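Side-chain contacts in Bd3460 (Bdellovibrio bacteriovorus, PDB 5CEC), which binds the predatory endopeptidase Bd3459 as an ankyrin-repeat immunity protein, probably shielding the predator from its own enzyme during prey invasion: residues T98-A103 and D132-R137; T145-L150 and I184-D189. All coordinates share one frame; numbering follows the deposited sequence.

Overall arrangement
Both contacts join neighbouring helices in the ankyrin stack, contact 1 deep inside it and contact 2 at its surface. Their centres lie about 15 Å apart. Contact 1 sits about 2 Å from the centre of the chain and pairs helices 99-105 and 134-141; contact 2, about 14 Å from that centre, pairs helix 143-152 with K186, just past the end of helix 177-185. Helices 134-141 and 143-152 are consecutive and bind the two together: L134 CD2 meets I149 CD1 at 3.7 Å, and F135 CE1 lies 3.4 Å from L150 CG. Bd3459 reaches F102 and R137 of contact 1 but touches neither segment of contact 2.

Contact 1: residues T98-A103 and D132-R137; sequences TALAFA and DTLFMR
L134 reaches from helix 134-141 to L100 and A101 on helix 99-105, and its two methyl branches divide the work. CD2 goes to L100, meeting CD2 of that leucine at 3.5 Å, tighter than an ordinary methyl contact; CD1 goes to the backbone of A101, 3.8 Å from its CA and with the alanine CB a little farther off. Each leucine has its CG trans to the backbone N (chi1 177° in L100, -169° in L134), and the two side chains meet roughly perpendicular. L134 leaves its backbone toward the neighbouring helix, whereas L100 starts off along its flank and only its branched end closes in. With only a methyl at A101, L134 CD1 can lie against the helix backbone. This is ankyrin stacking: helices 99-105 and 134-141 lie side by side, while helix 109-117 packs on L100 and helix 143-152 on L134. Both helices start at a threonine N-cap. T133 OG1 accepts from M136 N at 3.0 Å, and the equivalent bond from A101 N to T98 OG1 is weak at 3.4 Å. Farther along, R137 folds back through bends at chi2 and chi3 to make a salt bridge, NH2 to D132 OD2 at 2.9 Å. The acceptor lies almost in the guanidinium plane, at its edge, and is approached on its anti side with NH2 21° out of the carboxylate plane. The other carboxylate oxygen, D132 OD1, is hydrogen-bonded to N161 ND2, and R137 also packs on Q400 of the Bd3459 chain.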
loop_
_atom_site.group_PDB
_atom_site.type_symbol
_atom_site.label_atom_id
_atom_site.label_comp_id
_atom_site.label_asym_id
_atom_site.label_seq_id
_atom_site.Cartn_x
_atom_site.Cartn_y
_atom_site.Cartn_z
ATOM N N THR B 98 4.621 -20.342 -10.739
ATOM C CA THR B 98 3.464 -20.051 -11.575
ATOM C C THR B 98 2.823 -18.737 -11.104
ATOM O O THR B 98 3.188 -18.172 -10.030
ATOM C CB THR B 98 2.390 -21.128 -11.493
ATOM O OG1 THR B 98 1.843 -21.115 -10.173
ATOM C CG2 THR B 98 2.941 -22.526 -11.835
ATOM N N ALA B 99 1.906 -18.214 -11.901
ATOM C CA ALA B 99 1.144 -17.031 -11.518
ATOM C C ALA B 99 0.518 -17.140 -10.135
ATOM O O ALA B 99 0.529 -16.168 -9.376
ATOM C CB ALA B 99 0.057 -16.685 -12.542
ATOM N N LEU B 100 -0.014 -18.319 -9.806
ATOM C CA LEU B 100 -0.624 -18.500 -8.493
ATOM C C LEU B 100 0.424 -18.360 -7.394
ATOM O O LEU B 100 0.142 -17.750 -6.339
ATOM C CB LEU B 100 -1.344 -19.849 -8.420
ATOM C CG LEU B 100 -1.971 -20.175 -7.062
ATOM C CD1 LEU B 100 -2.946 -19.098 -6.566
ATOM C CD2 LEU B 100 -2.686 -21.520 -7.137
ATOM N N ALA B 101 1.605 -18.921 -7.599
ATOM C CA ALA B 101 2.691 -18.688 -6.642
ATOM C C ALA B 101 3.061 -17.235 -6.522
ATOM O O ALA B 101 3.244 -16.768 -5.398
ATOM C CB ALA B 101 3.905 -19.518 -6.988
ATOM N N PHE B 102 3.133 -16.509 -7.611
ATOM C CA PHE B 102 3.372 -15.057 -7.544
ATOM C C PHE B 102 2.322 -14.348 -6.711
ATOM O O PHE B 102 2.654 -13.488 -5.900
ATOM C CB PHE B 102 3.448 -14.430 -8.929
ATOM C CG PHE B 102 4.788 -14.533 -9.564
ATOM C CD1 PHE B 102 5.771 -13.648 -9.193
ATOM C CD2 PHE B 102 5.102 -15.511 -10.521
ATOM C CE1 PHE B 102 7.036 -13.715 -9.732
ATOM C CE2 PHE B 102 6.377 -15.543 -11.089
ATOM C CZ PHE B 102 7.328 -14.641 -10.687
ATOM N N ALA B 103 1.058 -14.721 -6.891
ATOM C CA ALA B 103 -0.024 -14.060 -6.170
ATOM C C ALA B 103 0.104 -14.328 -4.674
ATOM O O ALA B 103 0.081 -13.400 -3.867
ATOM C CB ALA B 103 -1.371 -14.536 -6.675
ATOM N N ASP B 132 9.163 -24.335 0.098
ATOM C CA ASP B 132 7.859 -24.272 0.739
ATOM C C ASP B 132 6.756 -24.560 -0.285
ATOM O O ASP B 132 6.820 -24.119 -1.447
ATOM C CB ASP B 132 7.594 -22.898 1.326
ATOM C CG ASP B 132 8.277 -22.643 2.657
ATOM O OD1 ASP B 132 8.822 -23.581 3.267
ATOM O OD2 ASP B 132 8.176 -21.465 3.082
ATOM N N THR B 133 5.779 -25.335 0.161
ATOM C CA THR B 133 4.580 -25.508 -0.643
ATOM C C THR B 133 3.763 -24.227 -0.667
ATOM O O THR B 133 3.841 -23.406 0.251
ATOM C CB THR B 133 3.684 -26.648 -0.153
ATOM O OG1 THR B 133 3.194 -26.315 1.150
ATOM C CG2 THR B 133 4.441 -27.965 -0.118
ATOM N N LEU B 134 2.970 -24.060 -1.708
ATOM C CA LEU B 134 1.985 -22.965 -1.758
ATOM C C LEU B 134 1.109 -22.958 -0.497
ATOM O O LEU B 134 0.831 -21.895 0.085
ATOM C CB LEU B 134 1.098 -23.087 -2.989
ATOM C CG LEU B 134 0.214 -21.889 -3.292
ATOM C CD1 LEU B 134 1.058 -20.785 -3.935
ATOM C CD2 LEU B 134 -0.925 -22.275 -4.214
ATOM N N PHE B 135 0.655 -24.147 -0.106
ATOM C CA PHE B 135 -0.177 -24.264 1.094
ATOM C C PHE B 135 0.519 -23.684 2.314
ATOM O O PHE B 135 -0.100 -22.944 3.082
ATOM C CB PHE B 135 -0.585 -25.719 1.400
ATOM C CG PHE B 135 -1.341 -25.809 2.683
ATOM C CD1 PHE B 135 -2.622 -25.317 2.772
ATOM C CD2 PHE B 135 -0.726 -26.304 3.823
ATOM C CE1 PHE B 135 -3.292 -25.299 3.990
ATOM C CE2 PHE B 135 -1.357 -26.269 5.038
ATOM C CZ PHE B 135 -2.656 -25.782 5.124
ATOM N N MET B 136 1.787 -24.034 2.510
ATOM C CA MET B 136 2.522 -23.510 3.656
ATOM C C MET B 136 2.562 -21.999 3.702
ATOM O O MET B 136 2.381 -21.396 4.746
ATOM C CB MET B 136 3.956 -24.058 3.681
ATOM C CG MET B 136 4.007 -25.488 4.085
ATOM S SD MET B 136 5.629 -26.234 3.847
ATOM C CE MET B 136 6.580 -25.442 5.134
ATOM N N ARG B 137 2.821 -21.391 2.571
ATOM C CA ARG B 137 2.921 -19.959 2.495
ATOM C C ARG B 137 1.573 -19.306 2.815
ATOM O O ARG B 137 1.487 -18.324 3.573
ATOM C CB ARG B 137 3.482 -19.522 1.133
ATOM C CG ARG B 137 3.746 -18.027 1.020
ATOM C CD ARG B 137 4.705 -17.463 2.060
ATOM N NE ARG B 137 5.921 -18.280 2.152
ATOM C CZ ARG B 137 6.989 -18.195 1.348
ATOM N NH1 ARG B 137 7.075 -17.238 0.447
ATOM N NH2 ARG B 137 7.964 -19.078 1.464
#

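Contact 2: residues T145-L150 and I184-D189; sequences TAESIL and IKKGAD
K186 lays its aliphatic chain across L150 and carries its amine on toward E147, giving this contact a close-packed root and a loose tip. At the root, L150 CD1 is 3.6 Å from K186 CB and equally near CG, with CD of the lysine somewhat farther away. L150 leaves its backbone toward the lysine's segment, and a single methyl makes the contact, coming in at a slant to the lysine chain. A bend at chi2 (-52°) turns K186 just beyond CG; past it the chain runs extended, taking CE and NZ to the glutamate. There the fit slackens. E147 OE2 stands 3.6 Å from K186 CE, and its salt bridge to NZ is long at 3.7 Å, so attraction between the charges is probably weaker than in a close pair. The two side chains meet nearly at right angles, E147 standing extended beyond CG, which itself lies 3.9 Å from the lysine CE. All three residues are partly exposed. The arrangement links helices 143-152 and 177-185, neighbours in the ankyrin stack, with K186 just where the latter stops. A Schellman motif closes that helix: G187, at positive phi, is its C' residue, with its N bonded to I184 O at 2.9 Å and A188 N bonded to L183 O. F182 of helix 177-185 touches A146 and E147. On the side of helix 109-117, E113 is hydrogen-bonded through OE2 to T145 OG1 and through OE1 to S148 OG.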
loop_
_atom_site.group_PDB
_atom_site.type_symbol
_atom_site.label_atom_id
_atom_site.label_comp_id
_atom_site.label_asym_id
_atom_site.label_seq_id
_atom_site.Cartn_x
_atom_site.Cartn_y
_atom_site.Cartn_z
ATOM N N THR B 145 -7.435 -18.500 1.752
ATOM C CA THR B 145 -6.732 -19.134 0.643
ATOM C C THR B 145 -6.129 -20.473 1.049
ATOM O O THR B 145 -6.159 -21.417 0.281
ATOM C CB THR B 145 -5.716 -18.179 -0.002
ATOM O OG1 THR B 145 -6.430 -17.144 -0.681
ATOM C CG2 THR B 145 -4.852 -18.889 -1.029
ATOM N N ALA B 146 -5.643 -20.585 2.278
ATOM C CA ALA B 146 -5.166 -21.879 2.744
ATOM C C ALA B 146 -6.307 -22.929 2.637
ATOM O O ALA B 146 -6.084 -24.066 2.212
ATOM C CB ALA B 146 -4.644 -21.765 4.178
ATOM N N GLU B 147 -7.509 -22.548 3.072
ATOM C CA GLU B 147 -8.708 -23.414 2.971
ATOM C C GLU B 147 -9.038 -23.735 1.508
ATOM O O GLU B 147 -9.350 -24.869 1.191
ATOM C CB GLU B 147 -9.908 -22.786 3.697
ATOM C CG GLU B 147 -9.732 -22.755 5.191
ATOM C CD GLU B 147 -10.877 -22.182 5.976
ATOM O OE1 GLU B 147 -11.577 -21.274 5.492
ATOM O OE2 GLU B 147 -11.058 -22.642 7.125
ATOM N N SER B 148 -8.973 -22.741 0.627
ATOM C CA SER B 148 -9.224 -22.984 -0.780
ATOM C C SER B 148 -8.255 -23.987 -1.390
ATOM O O SER B 148 -8.642 -24.805 -2.228
ATOM C CB SER B 148 -9.228 -21.687 -1.573
ATOM O OG SER B 148 -10.308 -20.838 -1.167
ATOM N N ILE B 149 -7.004 -23.913 -0.983
ATOM C CA ILE B 149 -6.001 -24.872 -1.450
ATOM C C ILE B 149 -6.350 -26.286 -0.977
ATOM O O ILE B 149 -6.337 -27.231 -1.758
ATOM C CB ILE B 149 -4.594 -24.421 -1.005
ATOM C CG1 ILE B 149 -4.185 -23.164 -1.766
ATOM C CG2 ILE B 149 -3.573 -25.533 -1.155
ATOM C CD1 ILE B 149 -3.029 -22.428 -1.144
ATOM N N LEU B 150 -6.658 -26.432 0.303
ATOM C CA LEU B 150 -6.977 -27.750 0.854
ATOM C C LEU B 150 -8.258 -28.337 0.259
ATOM O O LEU B 150 -8.395 -29.538 0.127
ATOM C CB LEU B 150 -7.121 -27.689 2.372
ATOM C CG LEU B 150 -5.810 -27.376 3.105
ATOM C CD1 LEU B 150 -6.121 -27.287 4.597
ATOM C CD2 LEU B 150 -4.735 -28.404 2.830
ATOM N N ILE B 184 -4.415 -28.191 12.819
ATOM C CA ILE B 184 -4.883 -29.454 13.383
ATOM C C ILE B 184 -6.287 -29.765 12.890
ATOM O O ILE B 184 -6.569 -30.913 12.534
ATOM C CB ILE B 184 -4.752 -29.440 14.904
ATOM C CG1 ILE B 184 -3.277 -29.510 15.294
ATOM C CG2 ILE B 184 -5.547 -30.581 15.524
ATOM C CD1 ILE B 184 -2.986 -29.355 16.767
ATOM N N LYS B 185 -7.160 -28.753 12.887
ATOM C CA LYS B 185 -8.522 -28.889 12.378
ATOM C C LYS B 185 -8.559 -29.360 10.926
ATOM O O LYS B 185 -9.476 -30.074 10.533
ATOM C CB LYS B 185 -9.300 -27.590 12.623
ATOM C CG LYS B 185 -9.725 -27.462 14.096
ATOM C CD LYS B 185 -10.154 -26.056 14.473
ATOM C CE LYS B 185 -11.395 -25.630 13.726
ATOM N NZ LYS B 185 -11.830 -24.272 14.167
ATOM N N LYS B 186 -7.502 -29.054 10.167
ATOM C CA LYS B 186 -7.377 -29.506 8.780
ATOM C C LYS B 186 -6.592 -30.776 8.604
ATOM O O LYS B 186 -6.340 -31.172 7.471
ATOM C CB LYS B 186 -6.746 -28.393 7.930
ATOM C CG LYS B 186 -7.563 -27.115 7.893
ATOM C CD LYS B 186 -9.015 -27.343 7.508
ATOM C CE LYS B 186 -9.775 -26.046 7.347
ATOM N NZ LYS B 186 -11.181 -26.314 6.993
ATOM N N GLY B 187 -6.219 -31.436 9.688
ATOM C CA GLY B 187 -5.591 -32.750 9.578
ATOM C C GLY B 187 -4.104 -32.825 9.774
ATOM O O GLY B 187 -3.510 -33.865 9.507
ATOM N N ALA B 188 -3.497 -31.788 10.346
ATOM C CA ALA B 188 -2.048 -31.839 10.548
ATOM C C ALA B 188 -1.628 -33.006 11.426
ATOM O O ALA B 188 -2.187 -33.252 12.487
ATOM C CB ALA B 188 -1.513 -30.529 11.128
ATOM N N ASP B 189 -0.586 -33.682 10.972
ATOM C CA ASP B 189 0.057 -34.791 11.691
ATOM C C ASP B 189 0.996 -34.132 12.690
ATOM O O ASP B 189 1.727 -33.239 12.307
ATOM C CB ASP B 189 0.793 -35.673 10.670
ATOM C CG ASP B 189 1.431 -36.943 11.265
ATOM O OD1 ASP B 189 1.707 -37.029 12.488
ATOM O OD2 ASP B 189 1.703 -37.869 10.445
#